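Long-range contacts in CalS13 (Micromonospora echinospora, PDB 4ZAS), which probably transfers an amino group to a nucleotide-linked keto sugar with the help of pyridoxal 5'-phosphate: residues P39-R44 and L282-R287; A47-G52 and N274-A279; R333-F338 and R378-P383. One frame throughout, in Å; residues are numbered along the deposited sequence.

Contact 1. Residues P39-R44 and L282-R287; sequences PDVSTR and LSNLER
The backbones of Val41 and Ser283 come closest, with CA of Val41 5.7 Å from CA of Ser283, where the first turn of helix 41-49 and the residues leading into it meet helix 275-305. It is a helix-helix contact in an aminotransferase of the DegT/DnrJ/EryC1 family. Ser283 sits in the middle. CB of Ser283 meets CG2 of Val41 at 3.5 Å. Val41 also packs on Leu49 of the second subunit, so this end of the helix belongs to the dimer interface.

Arg44 reaches across with its chain extended from CG to NE. One face of its guanidinium lies over the backbone of Leu282 and Ser283, and NE of Arg44 is 3.7 Å from CB of Leu282. NH1 makes two weak hydrogen bonds, to OG of Ser283 and to OE1 of Glu286. The second is part of a salt bridge. The carboxylate lies at the guanidinium edge, with the two planes 79° apart.

The polar end of Asn284 is bonded to neighbouring loops: OD1 accepts from N of Ser38 and ND2 donates to O of Thr225. On the exposed side, poorly ordered Asp40 makes a long salt bridge with Arg287, OD2 of Asp40 to NH2 of Arg287 at 3.7 Å.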
# COMPACT_ATOMS: atom_id res chain seq x y z
N PRO A 39 -7.52 19.14 -16.55
CA PRO A 39 -6.53 19.24 -17.63
C PRO A 39 -5.24 19.96 -17.20
O PRO A 39 -4.27 19.99 -17.95
CB PRO A 39 -7.27 20.04 -18.71
CG PRO A 39 -8.26 20.87 -17.94
CD PRO A 39 -8.67 20.03 -16.76
N ASP A 40 -5.26 20.52 -16.00
CA ASP A 40 -4.16 21.31 -15.47
C ASP A 40 -3.10 20.47 -14.75
O ASP A 40 -2.04 20.97 -14.37
CB ASP A 40 -4.72 22.36 -14.50
CG ASP A 40 -5.58 23.40 -15.19
OD1 ASP A 40 -5.29 23.76 -16.35
OD2 ASP A 40 -6.57 23.86 -14.57
N VAL A 41 -3.41 19.19 -14.56
CA VAL A 41 -2.61 18.30 -13.74
C VAL A 41 -1.17 18.18 -14.23
O VAL A 41 -0.24 18.17 -13.43
CB VAL A 41 -3.26 16.91 -13.66
CG1 VAL A 41 -2.35 15.95 -12.97
CG2 VAL A 41 -4.54 16.98 -12.89
N SER A 42 -0.99 18.12 -15.54
CA SER A 42 0.32 17.88 -16.11
C SER A 42 1.37 18.86 -15.61
O SER A 42 2.49 18.47 -15.28
CB SER A 42 0.24 17.95 -17.64
OG SER A 42 1.53 17.92 -18.24
N THR A 43 0.99 20.13 -15.51
CA THR A 43 1.89 21.18 -15.05
C THR A 43 2.33 20.97 -13.60
O THR A 43 3.51 21.08 -13.26
CB THR A 43 1.23 22.54 -15.19
OG1 THR A 43 0.93 22.77 -16.57
CG2 THR A 43 2.14 23.62 -14.68
N ARG A 44 1.37 20.69 -12.73
CA ARG A 44 1.64 20.49 -11.33
C ARG A 44 2.55 19.26 -11.13
O ARG A 44 3.55 19.32 -10.40
CB ARG A 44 0.32 20.32 -10.58
CG ARG A 44 -0.17 21.58 -9.89
CD ARG A 44 -1.29 21.22 -8.93
NE ARG A 44 -1.66 22.32 -8.03
CZ ARG A 44 -2.67 23.16 -8.24
NH1 ARG A 44 -3.44 23.03 -9.32
NH2 ARG A 44 -2.93 24.11 -7.36
N LEU A 282 -4.35 18.15 -5.53
CA LEU A 282 -4.46 19.60 -5.47
C LEU A 282 -5.14 20.18 -6.72
O LEU A 282 -5.94 21.11 -6.61
CB LEU A 282 -3.09 20.24 -5.29
CG LEU A 282 -2.58 20.27 -3.86
CD1 LEU A 282 -1.13 20.70 -3.85
CD2 LEU A 282 -3.41 21.24 -3.06
N SER A 283 -4.79 19.65 -7.89
CA SER A 283 -5.42 20.05 -9.14
C SER A 283 -6.90 19.74 -9.15
O SER A 283 -7.73 20.59 -9.50
CB SER A 283 -4.79 19.34 -10.34
OG SER A 283 -3.74 20.09 -10.90
N ASN A 284 -7.23 18.52 -8.77
CA ASN A 284 -8.59 18.07 -8.91
C ASN A 284 -9.49 18.67 -7.86
O ASN A 284 -10.70 18.72 -8.05
CB ASN A 284 -8.65 16.55 -8.90
CG ASN A 284 -8.14 15.96 -10.19
OD1 ASN A 284 -8.21 16.60 -11.24
ND2 ASN A 284 -7.63 14.74 -10.13
N LEU A 285 -8.90 19.15 -6.76
CA LEU A 285 -9.71 19.83 -5.76
C LEU A 285 -10.36 21.08 -6.35
O LEU A 285 -11.46 21.48 -5.94
CB LEU A 285 -8.89 20.21 -4.54
CG LEU A 285 -8.76 19.07 -3.53
CD1 LEU A 285 -7.80 19.49 -2.42
CD2 LEU A 285 -10.08 18.64 -2.98
N GLU A 286 -9.69 21.69 -7.33
CA GLU A 286 -10.19 22.90 -7.96
C GLU A 286 -11.42 22.65 -8.83
O GLU A 286 -12.12 23.58 -9.18
CB GLU A 286 -9.11 23.52 -8.84
CG GLU A 286 -7.92 24.07 -8.10
CD GLU A 286 -6.83 24.53 -9.06
OE1 GLU A 286 -6.66 23.88 -10.12
OE2 GLU A 286 -6.15 25.54 -8.77
N ARG A 287 -11.67 21.39 -9.21
CA ARG A 287 -12.76 21.13 -10.13
C ARG A 287 -13.86 20.26 -9.54
O ARG A 287 -14.93 20.10 -10.13
CB ARG A 287 -12.20 20.49 -11.41
CG ARG A 287 -11.28 21.46 -12.12
CD ARG A 287 -11.19 21.26 -13.61
NE ARG A 287 -10.44 22.36 -14.23
CZ ARG A 287 -10.97 23.51 -14.63
NH1 ARG A 287 -12.27 23.75 -14.48
NH2 ARG A 287 -10.20 24.43 -15.18

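Contact 2. Residues A47-G52 and N274-A279; sequences AVLSSG and NEIGGA
Val48 is the bump at the centre of this contact between the end of helix 41-49 and the first turns of helix 275-305. It fits a hollow formed by Glu275, Ile276 and Ala279. The first torsion turns CG1 anti to the backbone N (chi1 154°), and the two methyls part. CG1 of Val48 meets CB of Glu275 and CG1 of Ile276, each at 3.7 Å. CG2 of Val48 lies 3.5 Å from the backbone O of Glu275. The same CG2 of Val48 is 3.9 Å from CB of Ala279. With an alanine here both methyls would go, and a gap would probably open over Glu275, Ile276 and Ala279.

Leu49 adds a second bump. CD2 of Leu49 meets CD1 of Ile276 at 3.7 Å, and the two side chains cross at about a right angle. Each also packs on the second subunit, Leu49 on its Val41 and Ile276 on its Ile280.

Asn274 is the N-cap of the long helix. OD1 of Asn274 accepts from N of Gly277 at 2.9 Å, in a nearly straight bond. ND2 bonds OG of Ser228 of the second subunit. Of the Glu275 side chain, CB meets Val48; the carboxylate turns to the backbone N of Thr59 and of Val60.

Gly52, just past helix 41-49, belongs to a dTDP site seen in a structure of this protein, though no dTDP is bound there to this chain in the model. The touching side-chain groups are apolar, so close apolar packing, not polar bonding, joins the two segments, while the Glu275 carboxylate holds the start of helix 58-71.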
# COMPACT_ATOMS: atom_id res chain seq x y z
N ALA A 47 6.13 19.60 -12.05
CA ALA A 47 6.92 20.30 -11.04
C ALA A 47 7.49 19.35 -9.98
O ALA A 47 8.64 19.46 -9.57
CB ALA A 47 6.10 21.38 -10.37
N VAL A 48 6.65 18.42 -9.56
CA VAL A 48 7.04 17.37 -8.64
C VAL A 48 8.16 16.54 -9.22
O VAL A 48 9.11 16.18 -8.52
CB VAL A 48 5.85 16.47 -8.32
CG1 VAL A 48 6.31 15.07 -7.93
CG2 VAL A 48 5.01 17.10 -7.25
N LEU A 49 8.04 16.19 -10.50
CA LEU A 49 9.02 15.33 -11.17
C LEU A 49 10.37 16.00 -11.33
O LEU A 49 11.40 15.33 -11.36
CB LEU A 49 8.50 14.88 -12.52
CG LEU A 49 7.28 14.01 -12.30
CD1 LEU A 49 6.62 13.67 -13.62
CD2 LEU A 49 7.60 12.78 -11.46
N SER A 50 10.38 17.32 -11.43
CA SER A 50 11.62 18.04 -11.60
C SER A 50 12.23 18.44 -10.25
O SER A 50 13.27 19.10 -10.20
CB SER A 50 11.38 19.28 -12.44
OG SER A 50 10.90 20.34 -11.62
N SER A 51 11.58 18.05 -9.16
CA SER A 51 12.01 18.50 -7.83
C SER A 51 13.03 17.57 -7.17
O SER A 51 13.76 17.98 -6.27
CB SER A 51 10.80 18.66 -6.91
OG SER A 51 10.32 17.39 -6.48
N GLY A 52 13.05 16.30 -7.58
CA GLY A 52 13.95 15.35 -6.95
C GLY A 52 13.39 14.88 -5.63
O GLY A 52 14.00 14.08 -4.94
N ASN A 274 2.42 9.69 -2.23
CA ASN A 274 3.61 10.38 -2.71
C ASN A 274 3.29 11.72 -3.34
O ASN A 274 2.12 12.09 -3.50
CB ASN A 274 4.41 9.50 -3.68
CG ASN A 274 3.70 9.21 -5.00
OD1 ASN A 274 2.74 9.88 -5.41
ND2 ASN A 274 4.23 8.19 -5.70
N GLU A 275 4.34 12.47 -3.69
CA GLU A 275 4.17 13.84 -4.16
C GLU A 275 3.35 13.91 -5.44
O GLU A 275 2.70 14.92 -5.71
CB GLU A 275 5.54 14.49 -4.38
CG GLU A 275 6.29 14.73 -3.11
CD GLU A 275 5.67 15.85 -2.32
OE1 GLU A 275 6.04 17.01 -2.58
OE2 GLU A 275 4.82 15.57 -1.45
N ILE A 276 3.37 12.84 -6.21
CA ILE A 276 2.60 12.83 -7.45
C ILE A 276 1.12 12.75 -7.12
O ILE A 276 0.32 13.47 -7.71
CB ILE A 276 3.08 11.70 -8.37
CG1 ILE A 276 4.50 12.01 -8.84
CG2 ILE A 276 2.20 11.58 -9.60
CD1 ILE A 276 5.20 10.86 -9.41
N GLY A 277 0.76 11.92 -6.15
CA GLY A 277 -0.61 11.87 -5.69
C GLY A 277 -1.08 13.20 -5.14
O GLY A 277 -2.14 13.70 -5.50
N GLY A 278 -0.27 13.80 -4.27
CA GLY A 278 -0.61 15.09 -3.71
C GLY A 278 -0.81 16.13 -4.80
O GLY A 278 -1.73 16.93 -4.72
N ALA A 279 0.04 16.12 -5.82
CA ALA A 279 -0.06 17.11 -6.89
C ALA A 279 -1.40 16.98 -7.65
O ALA A 279 -2.10 17.98 -7.86
CB ALA A 279 1.11 16.97 -7.84

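Contact 3. Residues R333-F338 and R378-P383; sequences RDRPAF and RVVHIP
The Arg335 and Val380 side chains run alongside each other, pointing opposite ways, where helix 335-344 packs on edge strand 379-382 of a three-stranded antiparallel sheet. The contact is a helix-on-sheet packing in the C-terminal part of the chain. CD of Arg335 lies 3.9 Å from CB of Val380. The arginine chain leaves the helix with CG anti to the backbone N (chi1 -176°), then bends at chi3 and brings NH1 to the strand. There NH1 of Arg335 donates to O of Val379 at 2.7 Å, with an N-H...O angle of 165°. The bond uses a carbonyl lone pair and lies close to the guanidinium plane. NH1 also donates to O of Ala376, so one nitrogen holds two backbone carbonyls. Backbone N of Arg378 lies over one face of the same guanidinium.

One turn on, Phe338 directs its ring at the side chains of Val380 and Ile382. It crosses Ile382 at about a right angle. Trp404 meets this ring edge-to-face, and Ile400 of helix 390-401 packs on it too. CE2 of Phe338 is the ring atom nearest the strand, 3.7 Å from CG1 of Val380 and 4.2 Å from CG2 of Ile382, which lies at the ring edge.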
# COMPACT_ATOMS: atom_id res chain seq x y z
N ARG A 333 -37.23 -5.56 -9.65
CA ARG A 333 -37.63 -6.93 -9.97
C ARG A 333 -36.85 -7.39 -11.20
O ARG A 333 -36.52 -6.57 -12.06
CB ARG A 333 -39.15 -7.03 -10.23
CG ARG A 333 -39.60 -6.29 -11.49
CD ARG A 333 -41.00 -6.66 -12.04
NE ARG A 333 -41.21 -5.92 -13.29
CZ ARG A 333 -40.75 -6.31 -14.48
NH1 ARG A 333 -40.09 -7.46 -14.62
NH2 ARG A 333 -40.96 -5.56 -15.56
N ASP A 334 -36.55 -8.68 -11.28
CA ASP A 334 -35.88 -9.27 -12.44
C ASP A 334 -34.62 -8.50 -12.87
O ASP A 334 -34.50 -8.07 -14.02
CB ASP A 334 -36.83 -9.37 -13.64
CG ASP A 334 -36.44 -10.49 -14.62
OD1 ASP A 334 -35.28 -10.96 -14.58
OD2 ASP A 334 -37.29 -10.89 -15.46
N ARG A 335 -33.70 -8.29 -11.93
CA ARG A 335 -32.49 -7.53 -12.22
C ARG A 335 -31.70 -7.99 -13.46
O ARG A 335 -31.18 -7.15 -14.19
CB ARG A 335 -31.55 -7.52 -11.01
CG ARG A 335 -30.33 -6.65 -11.24
CD ARG A 335 -29.41 -6.61 -10.03
NE ARG A 335 -28.97 -7.95 -9.68
CZ ARG A 335 -28.52 -8.31 -8.48
NH1 ARG A 335 -28.40 -7.40 -7.53
NH2 ARG A 335 -28.16 -9.56 -8.26
N PRO A 336 -31.58 -9.32 -13.69
CA PRO A 336 -30.83 -9.68 -14.90
C PRO A 336 -31.44 -9.15 -16.21
O PRO A 336 -30.71 -8.67 -17.07
CB PRO A 336 -30.85 -11.22 -14.89
CG PRO A 336 -31.04 -11.58 -13.46
CD PRO A 336 -31.92 -10.51 -12.89
N ALA A 337 -32.77 -9.22 -16.34
CA ALA A 337 -33.43 -8.68 -17.52
C ALA A 337 -33.29 -7.16 -17.54
O ALA A 337 -33.15 -6.57 -18.61
CB ALA A 337 -34.90 -9.11 -17.59
N PHE A 338 -33.31 -6.54 -16.37
CA PHE A 338 -33.13 -5.09 -16.26
C PHE A 338 -31.77 -4.64 -16.82
O PHE A 338 -31.69 -3.78 -17.70
CB PHE A 338 -33.26 -4.65 -14.81
CG PHE A 338 -33.05 -3.16 -14.59
CD1 PHE A 338 -34.08 -2.26 -14.81
CD2 PHE A 338 -31.81 -2.67 -14.19
CE1 PHE A 338 -33.89 -0.91 -14.60
CE2 PHE A 338 -31.62 -1.31 -14.00
CZ PHE A 338 -32.66 -0.43 -14.21
N ARG A 378 -31.78 -7.65 -5.83
CA ARG A 378 -32.60 -6.60 -6.43
C ARG A 378 -31.80 -5.30 -6.64
O ARG A 378 -32.14 -4.48 -7.50
CB ARG A 378 -33.84 -6.34 -5.55
CG ARG A 378 -34.84 -7.49 -5.52
CD ARG A 378 -35.84 -7.34 -4.37
NE ARG A 378 -36.58 -6.09 -4.43
CZ ARG A 378 -36.65 -5.21 -3.43
NH1 ARG A 378 -36.04 -5.46 -2.28
NH2 ARG A 378 -37.34 -4.09 -3.58
N VAL A 379 -30.73 -5.10 -5.86
CA VAL A 379 -29.95 -3.86 -5.93
C VAL A 379 -29.21 -3.74 -7.25
O VAL A 379 -28.71 -4.72 -7.80
CB VAL A 379 -28.96 -3.75 -4.78
CG1 VAL A 379 -27.92 -4.86 -4.87
CG2 VAL A 379 -28.30 -2.41 -4.81
N VAL A 380 -29.19 -2.53 -7.80
CA VAL A 380 -28.53 -2.32 -9.06
C VAL A 380 -28.12 -0.86 -9.13
O VAL A 380 -28.73 -0.03 -8.47
CB VAL A 380 -29.44 -2.73 -10.24
CG1 VAL A 380 -30.57 -1.71 -10.45
CG2 VAL A 380 -28.62 -2.85 -11.47
N HIS A 381 -27.08 -0.54 -9.89
CA HIS A 381 -26.62 0.84 -9.96
C HIS A 381 -26.58 1.34 -11.39
O HIS A 381 -26.13 0.63 -12.30
CB HIS A 381 -25.24 0.96 -9.32
CG HIS A 381 -25.21 0.53 -7.88
ND1 HIS A 381 -25.07 -0.78 -7.50
CD2 HIS A 381 -25.36 1.25 -6.74
CE1 HIS A 381 -25.10 -0.86 -6.18
NE2 HIS A 381 -25.27 0.36 -5.69
N ILE A 382 -27.00 2.59 -11.59
CA ILE A 382 -27.10 3.16 -12.92
C ILE A 382 -26.28 4.45 -12.93
O ILE A 382 -26.13 5.10 -11.89
CB ILE A 382 -28.57 3.39 -13.32
CG1 ILE A 382 -29.17 4.53 -12.49
CG2 ILE A 382 -29.37 2.12 -13.17
CD1 ILE A 382 -30.53 4.92 -12.92
N PRO A 383 -25.74 4.83 -14.10
CA PRO A 383 -24.89 6.01 -14.24
C PRO A 383 -25.60 7.27 -13.81
O PRO A 383 -26.74 7.46 -14.22
CB PRO A 383 -24.60 6.05 -15.74
CG PRO A 383 -24.79 4.66 -16.20
CD PRO A 383 -25.92 4.13 -15.38

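How the contacts relate
From the N terminus, residues 39-44 and 47-52 come first, at the two ends of helix 41-49. The chain then runs through the large mixed sheet before it returns along helix 275-305. Contact 2 closes at 274-279 and contact 1 closes just after, at 282-287, so contact 2 is nested within contact 1. Both tie helix 41-49 to the N-terminal turns of helix 275-305. Their centres are 12 Å apart, and they touch through CD of Arg44 and O of Ala279, at 3.5 Å. Both reach the second subunit. Contact 3 follows in series and closes a short loop of 39 residues. It ties helix 335-344 to the C-terminal antiparallel sheet, its nearest atoms about 17 Å from contact 1.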